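Local coordinates for exported protein (Bacteroides fragilis, PDB 3MSW), which is of unknown function but is probably exported and folds as a single-layer antiparallel beta-sheet built from beta-hairpin repeats, at residues G16-C21 and Y43-D48; I24-D29 and N36-Y41; K51-T56 and E69-I74; V83-W88 and L97-I102. All blocks are in the same frame, centred on the assembly; numbering follows the deposited sequence.

Contact 1: residues G16-C21 and Y43-D48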
# COMPACT_ATOMS: atom_id res chain seq x y z
N GLY A 16 10.86 -15.06 9.73
CA GLY A 16 12.22 -14.55 9.91
C GLY A 16 12.26 -13.12 10.45
O GLY A 16 13.11 -12.33 10.04
N GLY A 17 11.31 -12.79 11.33
CA GLY A 17 11.19 -11.47 11.94
C GLY A 17 10.51 -10.39 11.13
O GLY A 17 10.44 -9.23 11.58
N LYS A 18 9.97 -10.73 9.94
CA LYS A 18 9.30 -9.75 9.09
C LYS A 18 7.84 -10.12 8.86
O LYS A 18 7.50 -11.30 8.85
CB LYS A 18 10.02 -9.61 7.74
CG LYS A 18 11.38 -8.91 7.85
CD LYS A 18 11.97 -8.66 6.47
CE LYS A 18 13.23 -7.81 6.48
NZ LYS A 18 14.28 -8.44 7.29
N LEU A 19 7.00 -9.10 8.65
CA LEU A 19 5.59 -9.31 8.37
C LEU A 19 5.43 -9.79 6.93
O LEU A 19 5.79 -9.07 6.00
CB LEU A 19 4.84 -7.98 8.59
CG LEU A 19 3.37 -7.97 8.21
CD1 LEU A 19 2.57 -8.88 9.11
CD2 LEU A 19 2.80 -6.54 8.25
N VAL A 20 4.91 -11.01 6.74
CA VAL A 20 4.72 -11.55 5.39
C VAL A 20 3.25 -11.55 4.95
O VAL A 20 2.94 -11.59 3.77
CB VAL A 20 5.43 -12.92 5.15
CG1 VAL A 20 6.95 -12.78 5.28
CG2 VAL A 20 4.88 -14.01 6.09
N CYS A 21 2.34 -11.52 5.91
CA CYS A 21 0.91 -11.49 5.57
C CYS A 21 0.14 -10.78 6.62
O CYS A 21 0.40 -10.97 7.81
CB CYS A 21 0.37 -12.91 5.35
SG CYS A 21 -1.38 -12.96 4.90
N TYR A 43 3.41 -9.55 1.74
CA TYR A 43 4.64 -8.77 1.59
C TYR A 43 5.80 -9.60 1.07
O TYR A 43 6.06 -10.69 1.57
CB TYR A 43 5.02 -8.12 2.93
CG TYR A 43 3.89 -7.31 3.53
CD1 TYR A 43 2.89 -7.92 4.28
CD2 TYR A 43 3.88 -5.92 3.43
CE1 TYR A 43 1.85 -7.18 4.84
CE2 TYR A 43 2.86 -5.16 4.01
CZ TYR A 43 1.86 -5.79 4.73
OH TYR A 43 0.85 -5.06 5.30
N SER A 44 6.45 -9.09 0.02
CA SER A 44 7.60 -9.74 -0.61
C SER A 44 8.80 -8.78 -0.48
O SER A 44 8.79 -7.66 -1.01
CB SER A 44 7.25 -10.07 -2.05
OG SER A 44 8.43 -10.34 -2.79
N TYR A 45 9.81 -9.20 0.29
CA TYR A 45 11.00 -8.41 0.58
C TYR A 45 12.14 -8.84 -0.30
O TYR A 45 12.24 -10.02 -0.67
CB TYR A 45 11.43 -8.63 2.06
CG TYR A 45 10.38 -8.19 3.04
CD1 TYR A 45 10.27 -6.86 3.43
CD2 TYR A 45 9.48 -9.11 3.58
CE1 TYR A 45 9.26 -6.44 4.29
CE2 TYR A 45 8.46 -8.70 4.44
CZ TYR A 45 8.34 -7.35 4.76
OH TYR A 45 7.35 -6.94 5.62
N ASP A 46 13.03 -7.92 -0.60
CA ASP A 46 14.27 -8.22 -1.33
C ASP A 46 15.29 -7.25 -0.81
O ASP A 46 15.39 -6.11 -1.31
CB ASP A 46 14.08 -8.14 -2.85
CG ASP A 46 15.23 -8.75 -3.65
OD1 ASP A 46 16.39 -8.64 -3.20
OD2 ASP A 46 14.98 -9.21 -4.78
N THR A 47 16.01 -7.67 0.24
CA THR A 47 17.02 -6.85 0.90
C THR A 47 18.11 -6.40 -0.07
O THR A 47 18.46 -5.23 -0.07
CB THR A 47 17.50 -7.54 2.21
OG1 THR A 47 16.38 -7.57 3.12
CG2 THR A 47 18.67 -6.80 2.87
N ASP A 48 18.62 -7.34 -0.91
CA ASP A 48 19.68 -7.02 -1.86
C ASP A 48 19.28 -5.97 -2.88
O ASP A 48 20.11 -5.12 -3.21
CB ASP A 48 20.29 -8.28 -2.49
CG ASP A 48 21.12 -9.14 -1.54
OD1 ASP A 48 21.38 -8.69 -0.40
OD2 ASP A 48 21.53 -10.24 -1.95
O HOH W 1 16.64 -7.53 6.22
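Y45 OH donates a hydrogen bond to L19 O at 2.7 Å. The hydroxyl lies in the carbonyl plane, on a lone pair, and L19 O sits at the edge of the Y45 ring. One face of that ring carries K18. K18 CD stands over the ring centre, 3.8 Å from the Y45 centroid and 9° off the normal, a CH-pi contact. The K18 chain is extended as far as CE and bends at chi4 (59°). K18 NZ is too far from the ring for more than a weak cation-pi attraction. It donates instead to a water at 2.7 Å, and this water also bonds T47 OG1. The segments belong to the beta hairpin of strands 18-27 and 35-46, near its open end, where the two strands diverge. One backbone bond joins them here, Y43 N to V20 O at 2.9 Å. On their other side, V20 and C21 both face T13 in a classic beta bulge. Y43 turns its ring toward L19. L19 CG is anti to the backbone N (chi1 174°), and CD2 meets Y43 CE1 at 3.6 Å. V20 CG1 reaches the edge of the Y45 ring more loosely, at 4.4 Å from CE2.

Contact 2: residues I24-D29 and N36-Y41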
# COMPACT_ATOMS: atom_id res chain seq x y z
N ILE A 24 -7.23 -8.84 7.17
CA ILE A 24 -8.19 -7.92 7.78
C ILE A 24 -9.54 -8.56 7.86
O ILE A 24 -10.02 -9.06 6.84
CB ILE A 24 -8.26 -6.56 7.02
CG1 ILE A 24 -6.85 -5.96 6.66
CG2 ILE A 24 -9.23 -5.54 7.69
CD1 ILE A 24 -6.01 -5.55 7.76
N TYR A 25 -10.19 -8.46 9.03
CA TYR A 25 -11.53 -9.02 9.28
C TYR A 25 -12.48 -8.01 9.82
O TYR A 25 -12.06 -7.07 10.48
CB TYR A 25 -11.48 -10.13 10.34
CG TYR A 25 -10.55 -11.29 10.02
CD1 TYR A 25 -9.20 -11.24 10.36
CD2 TYR A 25 -11.03 -12.44 9.42
CE1 TYR A 25 -8.34 -12.30 10.07
CE2 TYR A 25 -10.19 -13.52 9.15
CZ TYR A 25 -8.85 -13.45 9.48
OH TYR A 25 -8.01 -14.49 9.19
N ALA A 26 -13.79 -8.29 9.66
CA ALA A 26 -14.85 -7.53 10.28
C ALA A 26 -15.82 -8.55 10.83
O ALA A 26 -15.94 -9.66 10.27
CB ALA A 26 -15.55 -6.65 9.24
N MSE A 27 -16.52 -8.22 11.94
CA MSE A 27 -17.55 -9.09 12.51
C MSE A 27 -18.88 -8.71 11.84
O MSE A 27 -19.32 -7.57 11.99
CB MSE A 27 -17.62 -8.91 14.04
CG MSE A 27 -17.26 -7.51 14.53
SE MSE A 27 -16.76 -7.55 16.39
CE MSE A 27 -14.85 -7.31 16.18
N ASN A 28 -19.46 -9.62 11.03
CA ASN A 28 -20.73 -9.30 10.35
C ASN A 28 -21.95 -10.05 10.88
O ASN A 28 -23.06 -9.79 10.42
CB ASN A 28 -20.60 -9.27 8.81
CG ASN A 28 -19.53 -8.33 8.29
OD1 ASN A 28 -19.42 -7.16 8.71
ND2 ASN A 28 -18.71 -8.81 7.36
N ASP A 29 -21.76 -10.94 11.89
CA ASP A 29 -22.86 -11.66 12.54
C ASP A 29 -22.61 -12.02 14.00
O ASP A 29 -21.49 -12.38 14.38
CB ASP A 29 -23.37 -12.87 11.73
CG ASP A 29 -24.88 -13.03 11.85
OD1 ASP A 29 -25.60 -12.01 11.75
OD2 ASP A 29 -25.34 -14.18 12.05
N ASN A 36 -15.38 -12.17 9.52
CA ASN A 36 -15.37 -12.36 8.07
C ASN A 36 -14.14 -11.70 7.43
O ASN A 36 -13.88 -10.53 7.68
CB ASN A 36 -16.66 -11.81 7.44
CG ASN A 36 -17.90 -12.39 8.04
OD1 ASN A 36 -18.68 -11.68 8.68
ND2 ASN A 36 -18.07 -13.71 7.93
N PRO A 37 -13.46 -12.43 6.51
CA PRO A 37 -12.31 -11.82 5.81
C PRO A 37 -12.76 -10.69 4.89
O PRO A 37 -13.85 -10.75 4.31
CB PRO A 37 -11.68 -12.97 5.02
CG PRO A 37 -12.72 -14.02 4.96
CD PRO A 37 -13.70 -13.82 6.07
N VAL A 38 -11.96 -9.64 4.84
CA VAL A 38 -12.27 -8.46 4.03
C VAL A 38 -11.10 -8.17 3.10
O VAL A 38 -11.30 -7.89 1.91
CB VAL A 38 -12.60 -7.23 4.96
CG1 VAL A 38 -12.66 -5.93 4.17
CG2 VAL A 38 -13.93 -7.44 5.70
N LYS A 39 -9.87 -8.19 3.65
CA LYS A 39 -8.70 -7.81 2.89
C LYS A 39 -7.52 -8.63 3.33
O LYS A 39 -7.49 -9.13 4.46
CB LYS A 39 -8.41 -6.30 3.18
CG LYS A 39 -8.04 -5.45 1.96
CD LYS A 39 -9.24 -5.22 1.03
CE LYS A 39 -9.69 -3.78 0.95
NZ LYS A 39 -10.80 -3.67 -0.02
N MSE A 40 -6.57 -8.82 2.42
CA MSE A 40 -5.32 -9.51 2.74
C MSE A 40 -4.13 -8.85 2.05
O MSE A 40 -4.17 -8.59 0.84
CB MSE A 40 -5.38 -10.99 2.43
CG MSE A 40 -4.08 -11.71 2.88
SE MSE A 40 -4.39 -13.51 2.67
CE MSE A 40 -4.46 -13.60 0.69
N TYR A 41 -3.07 -8.61 2.83
CA TYR A 41 -1.83 -8.04 2.30
C TYR A 41 -0.76 -9.08 2.39
O TYR A 41 -0.58 -9.70 3.44
CB TYR A 41 -1.39 -6.80 3.10
CG TYR A 41 -2.47 -5.77 3.33
CD1 TYR A 41 -3.22 -5.27 2.27
CD2 TYR A 41 -2.66 -5.21 4.58
CE1 TYR A 41 -4.18 -4.27 2.46
CE2 TYR A 41 -3.63 -4.22 4.80
CZ TYR A 41 -4.39 -3.76 3.73
OH TYR A 41 -5.35 -2.79 3.93
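I24 and K39 meet at the tight end of this contact. I24 N donates to K39 O at 2.7 Å, and the bond is nearly straight (175°). I24 O is approached by two amides, V38 N at 2.8 Å and K39 N in a weak bond at 3.3 Å. V38 and K39 therefore both face I24, which is a classic beta bulge. It shifts the pairing by one residue, and Y25 lies across from P37. Beyond it, A26 and N36 exchange two backbone bonds; the shorter runs from N36 N to A26 O at 2.7 Å.

The bulge lies in strand 35-46, within the hairpin it forms with strand 18-27. Packing is closest on the face of I24 and K39. I24 CG1 is anti to the carbonyl carbon (chi1 -46°) and touches K39 CB at 3.8 Å. I24 CD1 goes on to Y41 CE2 at 4.0 Å, and F8 also lies against I24. The K39 chain bends at chi2 and chi3, and its end leads away from I24 to a salt bridge with E69. V38 CG2 touches A26 CB. On the opposite face, the Y25 ring lies against the start of P37, with Y25 CD2 3.8 Å from P37 N.

The exposed end toward the turn is looser. N28 N makes a weak, bent bond to N36 OD1 at 3.2 Å. N28 and D29 are poorly ordered, and the side chain of the exposed selenomethionine M27 starts out away from the partner strand.

Contact 3: residues K51-T56 and E69-I74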
# COMPACT_ATOMS: atom_id res chain seq x y z
N LYS A 51 14.01 -3.44 -2.16
CA LYS A 51 12.67 -3.30 -2.70
C LYS A 51 11.68 -4.20 -1.97
O LYS A 51 11.96 -5.39 -1.78
CB LYS A 51 12.73 -3.60 -4.22
CG LYS A 51 11.41 -3.86 -4.93
CD LYS A 51 11.64 -3.99 -6.43
CE LYS A 51 10.45 -4.60 -7.15
NZ LYS A 51 10.77 -5.92 -7.74
N THR A 52 10.53 -3.62 -1.55
CA THR A 52 9.45 -4.33 -0.87
C THR A 52 8.21 -4.25 -1.76
O THR A 52 7.88 -3.16 -2.25
CB THR A 52 9.21 -3.76 0.55
OG1 THR A 52 10.42 -3.86 1.30
CG2 THR A 52 8.08 -4.46 1.30
N VAL A 53 7.55 -5.40 -1.99
CA VAL A 53 6.32 -5.47 -2.77
C VAL A 53 5.18 -5.89 -1.84
O VAL A 53 5.22 -6.96 -1.25
CB VAL A 53 6.41 -6.38 -4.02
CG1 VAL A 53 5.10 -6.33 -4.84
CG2 VAL A 53 7.59 -6.00 -4.90
N LYS A 54 4.16 -5.03 -1.73
CA LYS A 54 2.96 -5.33 -0.98
C LYS A 54 1.85 -5.56 -1.97
O LYS A 54 1.55 -4.67 -2.77
CB LYS A 54 2.60 -4.17 -0.06
CG LYS A 54 1.28 -4.41 0.69
CD LYS A 54 0.99 -3.21 1.59
CE LYS A 54 -0.45 -2.87 1.66
NZ LYS A 54 -0.67 -1.71 2.56
N SER A 55 1.26 -6.76 -1.97
CA SER A 55 0.14 -7.08 -2.84
C SER A 55 -1.11 -7.11 -1.98
O SER A 55 -1.11 -7.76 -0.93
CB SER A 55 0.37 -8.42 -3.53
OG SER A 55 1.52 -8.32 -4.37
N THR A 56 -2.18 -6.45 -2.43
CA THR A 56 -3.45 -6.37 -1.71
C THR A 56 -4.54 -7.17 -2.42
O THR A 56 -4.71 -7.06 -3.64
CB THR A 56 -3.83 -4.86 -1.59
OG1 THR A 56 -2.79 -4.17 -0.89
CG2 THR A 56 -5.13 -4.64 -0.90
N GLU A 69 -6.38 -6.78 -5.96
CA GLU A 69 -6.91 -5.42 -5.89
C GLU A 69 -5.85 -4.40 -6.30
O GLU A 69 -6.10 -3.54 -7.15
CB GLU A 69 -7.45 -5.13 -4.47
CG GLU A 69 -7.84 -3.67 -4.25
CD GLU A 69 -8.52 -3.33 -2.94
OE1 GLU A 69 -9.55 -3.96 -2.62
OE2 GLU A 69 -8.08 -2.37 -2.28
N SER A 70 -4.65 -4.49 -5.69
CA SER A 70 -3.61 -3.52 -5.95
C SER A 70 -2.22 -4.04 -5.60
O SER A 70 -2.08 -5.10 -5.00
CB SER A 70 -3.88 -2.23 -5.18
OG SER A 70 -3.73 -2.41 -3.78
N ARG A 71 -1.19 -3.25 -5.96
CA ARG A 71 0.20 -3.57 -5.67
C ARG A 71 0.95 -2.27 -5.32
O ARG A 71 0.72 -1.26 -5.98
CB ARG A 71 0.81 -4.25 -6.89
CG ARG A 71 2.27 -4.65 -6.70
CD ARG A 71 2.66 -5.75 -7.65
NE ARG A 71 2.21 -7.03 -7.14
CZ ARG A 71 2.38 -8.18 -7.78
NH1 ARG A 71 3.01 -8.21 -8.95
NH2 ARG A 71 1.92 -9.31 -7.25
N THR A 72 1.79 -2.31 -4.25
CA THR A 72 2.60 -1.17 -3.82
C THR A 72 4.05 -1.62 -3.83
O THR A 72 4.39 -2.63 -3.20
CB THR A 72 2.17 -0.66 -2.43
OG1 THR A 72 0.78 -0.34 -2.45
CG2 THR A 72 2.97 0.58 -1.99
N VAL A 73 4.90 -0.89 -4.56
CA VAL A 73 6.32 -1.20 -4.66
C VAL A 73 7.07 -0.10 -3.95
O VAL A 73 6.95 1.06 -4.33
CB VAL A 73 6.79 -1.39 -6.14
CG1 VAL A 73 8.29 -1.71 -6.19
CG2 VAL A 73 6.00 -2.49 -6.84
N ILE A 74 7.83 -0.47 -2.90
CA ILE A 74 8.62 0.49 -2.12
C ILE A 74 10.08 0.22 -2.43
O ILE A 74 10.58 -0.88 -2.17
CB ILE A 74 8.36 0.41 -0.57
CG1 ILE A 74 6.89 0.62 -0.19
CG2 ILE A 74 9.24 1.41 0.18
CD1 ILE A 74 6.12 -0.62 0.05
O HOH W 2 11.80 -1.48 0.61
O HOH W 3 -1.23 -2.43 -2.44
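T52 and I74, and likewise K54 and T72, exchange pairs of backbone hydrogen bonds, all four at 2.8 Å. They hold strands 51-60 and 65-77 together as an antiparallel beta hairpin near the middle of the single-layer sheet. At the far end T56 O accepts from both E69 N and S70 N. E69 and S70 thus both face T56, a classic beta bulge.

The side chains add their own polar links. R71 grips S55 OG side-on with NE and NH2, each 3.1 Å away. The serine oxygen lies at the guanidinium edge, slightly tilted from its plane. The bend at chi3 (-80°) turns NE out of line with the extended first part of the R71 chain. On the other face a water bridges three hydroxyls: T56 OG1, S70 OG and T72 OG1. A second water links T52 OG1 and I74 O. The extended E69 chain crosses T56 at a slant, with its OE2 4.0 Å from T56 CG2, while OE1 pairs with K39.

The apolar packing sits on the face of V53 and V73. V53 CG1 touches the aliphatic part of R71 at CG and CD. V53 CG2 and V73 CG2 are farther apart, at 4.3 Å. On the face of K54 and T72, the end of K54 leads away to a cation-pi contact with Y41. K51 reaches over to V73, its CE 3.7 Å from V73 CG1.

Contact 4: residues V83-W88 and L97-I102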
# COMPACT_ATOMS: atom_id res chain seq x y z
N VAL A 83 7.71 5.17 -3.74
CA VAL A 83 6.53 4.29 -3.53
C VAL A 83 5.63 4.38 -4.77
O VAL A 83 5.18 5.47 -5.12
CB VAL A 83 5.75 4.69 -2.22
CG1 VAL A 83 4.56 3.78 -1.98
CG2 VAL A 83 6.65 4.72 -0.99
N GLU A 84 5.39 3.25 -5.45
CA GLU A 84 4.50 3.25 -6.60
C GLU A 84 3.32 2.38 -6.27
O GLU A 84 3.48 1.19 -5.95
CB GLU A 84 5.18 2.72 -7.88
CG GLU A 84 6.17 3.72 -8.48
CD GLU A 84 6.87 3.27 -9.74
OE1 GLU A 84 6.52 2.20 -10.28
OE2 GLU A 84 7.81 3.97 -10.16
N TYR A 85 2.12 2.97 -6.42
CA TYR A 85 0.86 2.29 -6.17
C TYR A 85 0.17 2.02 -7.50
O TYR A 85 -0.06 2.94 -8.27
CB TYR A 85 -0.02 3.20 -5.29
CG TYR A 85 -1.41 2.67 -5.06
CD1 TYR A 85 -1.64 1.59 -4.22
CD2 TYR A 85 -2.51 3.29 -5.64
CE1 TYR A 85 -2.92 1.13 -3.96
CE2 TYR A 85 -3.80 2.80 -5.44
CZ TYR A 85 -4.00 1.74 -4.58
OH TYR A 85 -5.27 1.26 -4.36
N SER A 86 -0.15 0.74 -7.76
CA SER A 86 -0.81 0.32 -8.99
C SER A 86 -2.13 -0.38 -8.67
O SER A 86 -2.23 -1.07 -7.66
CB SER A 86 0.08 -0.63 -9.78
OG SER A 86 1.24 0.02 -10.27
N VAL A 87 -3.13 -0.20 -9.52
CA VAL A 87 -4.46 -0.79 -9.33
C VAL A 87 -4.60 -1.93 -10.33
O VAL A 87 -4.25 -1.76 -11.51
CB VAL A 87 -5.57 0.29 -9.50
CG1 VAL A 87 -6.97 -0.31 -9.35
CG2 VAL A 87 -5.39 1.42 -8.51
N TRP A 88 -5.12 -3.09 -9.88
CA TRP A 88 -5.35 -4.23 -10.76
C TRP A 88 -6.48 -3.89 -11.74
O TRP A 88 -7.57 -3.46 -11.31
CB TRP A 88 -5.69 -5.50 -9.97
CG TRP A 88 -5.96 -6.70 -10.82
CD1 TRP A 88 -7.18 -7.28 -11.07
CD2 TRP A 88 -4.99 -7.46 -11.57
NE1 TRP A 88 -7.02 -8.35 -11.92
CE2 TRP A 88 -5.69 -8.51 -12.22
CE3 TRP A 88 -3.60 -7.38 -11.72
CZ2 TRP A 88 -5.04 -9.45 -13.02
CZ3 TRP A 88 -2.96 -8.32 -12.50
CH2 TRP A 88 -3.67 -9.36 -13.12
N LEU A 97 -0.44 1.73 -13.23
CA LEU A 97 0.25 2.66 -12.34
C LEU A 97 -0.74 3.77 -11.97
O LEU A 97 -1.43 4.25 -12.86
CB LEU A 97 1.50 3.24 -13.04
CG LEU A 97 2.81 2.44 -12.94
CD1 LEU A 97 3.89 3.04 -13.80
CD2 LEU A 97 3.32 2.38 -11.50
N SER A 98 -0.94 4.08 -10.68
CA SER A 98 -1.94 5.06 -10.28
C SER A 98 -1.36 6.26 -9.51
O SER A 98 -1.63 7.42 -9.87
CB SER A 98 -3.06 4.38 -9.50
OG SER A 98 -3.99 5.26 -8.89
N LYS A 99 -0.62 5.98 -8.42
CA LYS A 99 -0.03 7.02 -7.57
C LYS A 99 1.44 6.76 -7.32
O LYS A 99 1.88 5.60 -7.28
CB LYS A 99 -0.77 7.12 -6.20
CG LYS A 99 -2.28 7.43 -6.27
CD LYS A 99 -2.62 8.91 -6.65
CE LYS A 99 -1.88 10.05 -5.91
NZ LYS A 99 -2.41 10.35 -4.55
N LYS A 100 2.22 7.83 -7.16
CA LYS A 100 3.64 7.71 -6.85
C LYS A 100 4.00 8.69 -5.76
O LYS A 100 3.56 9.85 -5.80
CB LYS A 100 4.52 7.89 -8.09
CG LYS A 100 6.01 7.65 -7.83
CD LYS A 100 6.84 7.94 -9.06
CE LYS A 100 8.17 7.21 -9.02
NZ LYS A 100 9.06 7.64 -10.13
N TYR A 101 4.77 8.23 -4.76
CA TYR A 101 5.24 9.09 -3.68
C TYR A 101 6.72 9.01 -3.54
O TYR A 101 7.28 7.91 -3.62
CB TYR A 101 4.58 8.75 -2.32
CG TYR A 101 3.09 8.62 -2.44
CD1 TYR A 101 2.27 9.74 -2.42
CD2 TYR A 101 2.49 7.37 -2.59
CE1 TYR A 101 0.89 9.63 -2.63
CE2 TYR A 101 1.12 7.25 -2.79
CZ TYR A 101 0.32 8.38 -2.79
OH TYR A 101 -1.03 8.27 -2.95
N ILE A 102 7.36 10.18 -3.32
CA ILE A 102 8.81 10.25 -3.10
C ILE A 102 9.07 10.95 -1.76
O ILE A 102 8.53 12.04 -1.51
CB ILE A 102 9.63 10.91 -4.26
CG1 ILE A 102 9.45 10.17 -5.60
CG2 ILE A 102 11.12 11.00 -3.89
CD1 ILE A 102 10.07 10.92 -6.82
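A beta hairpin of strands 80-89 and 94-105 contains this contact, and V83 and Y101 form one of its hydrogen-bonded antiparallel pairs. Each of the two donates to the other at 2.8 Å. Two residues on, Y85 O accepts from both S98 N and K99 N. S98 and K99 thus both face Y85 in a classic beta bulge. The shift it causes places S86 opposite L97.

The two faces differ in character. On the face of E84 and K100, these side chains lie side by side and point the same way. Their aliphatic parts touch, with E84 CG 4.0 Å from K100 CG. The charged ends come together only in a long salt bridge, E84 OE2 to K100 NZ at 3.9 Å. L97 leans across toward the partner strand. Its CD2 sits 3.4 Å from both E84 OE1 and S86 OG, and W126 packs on L97 and K100 from within the same chain.

The face of Y85 and K99 carries two tyrosines, Y85 and Y101. Y85 CG is anti to the backbone N (chi1 175°), and CD2 comes to 4.0 Å from S98 CB. S70 and T72 of the preceding hairpin also pack against Y85. V83 CG1 meets Y101 CD2 loosely, at 4.2 Å. The K99 chain curls, bent at chi2, chi3 and chi4, and its NZ donates to Y101 OH at 3.0 Å.

In the fold
All four contacts lie in one antiparallel sheet whose strands follow chain order. Contacts 1 and 2 share strands 18-27 and 35-46, with centres about 23 Å apart; C21 SG packs on M40 CG at 3.6 Å. Strand 51-60 borders strand 35-46, so contact 3 meets both. S44 O probably accepts from V53 N at 2.8 Å, and K39 NZ forms a salt bridge with E69 OE1 at 2.9 Å. Contact 4 joins contact 3 through a probable bond from S86 N to R71 O at 2.8 Å. It touches neither contact 1 nor contact 2. A bound propanediol, probably from the crystallisation liquor, lies about 3 Å from the Y45 and about 4 Å from the T52 side chain.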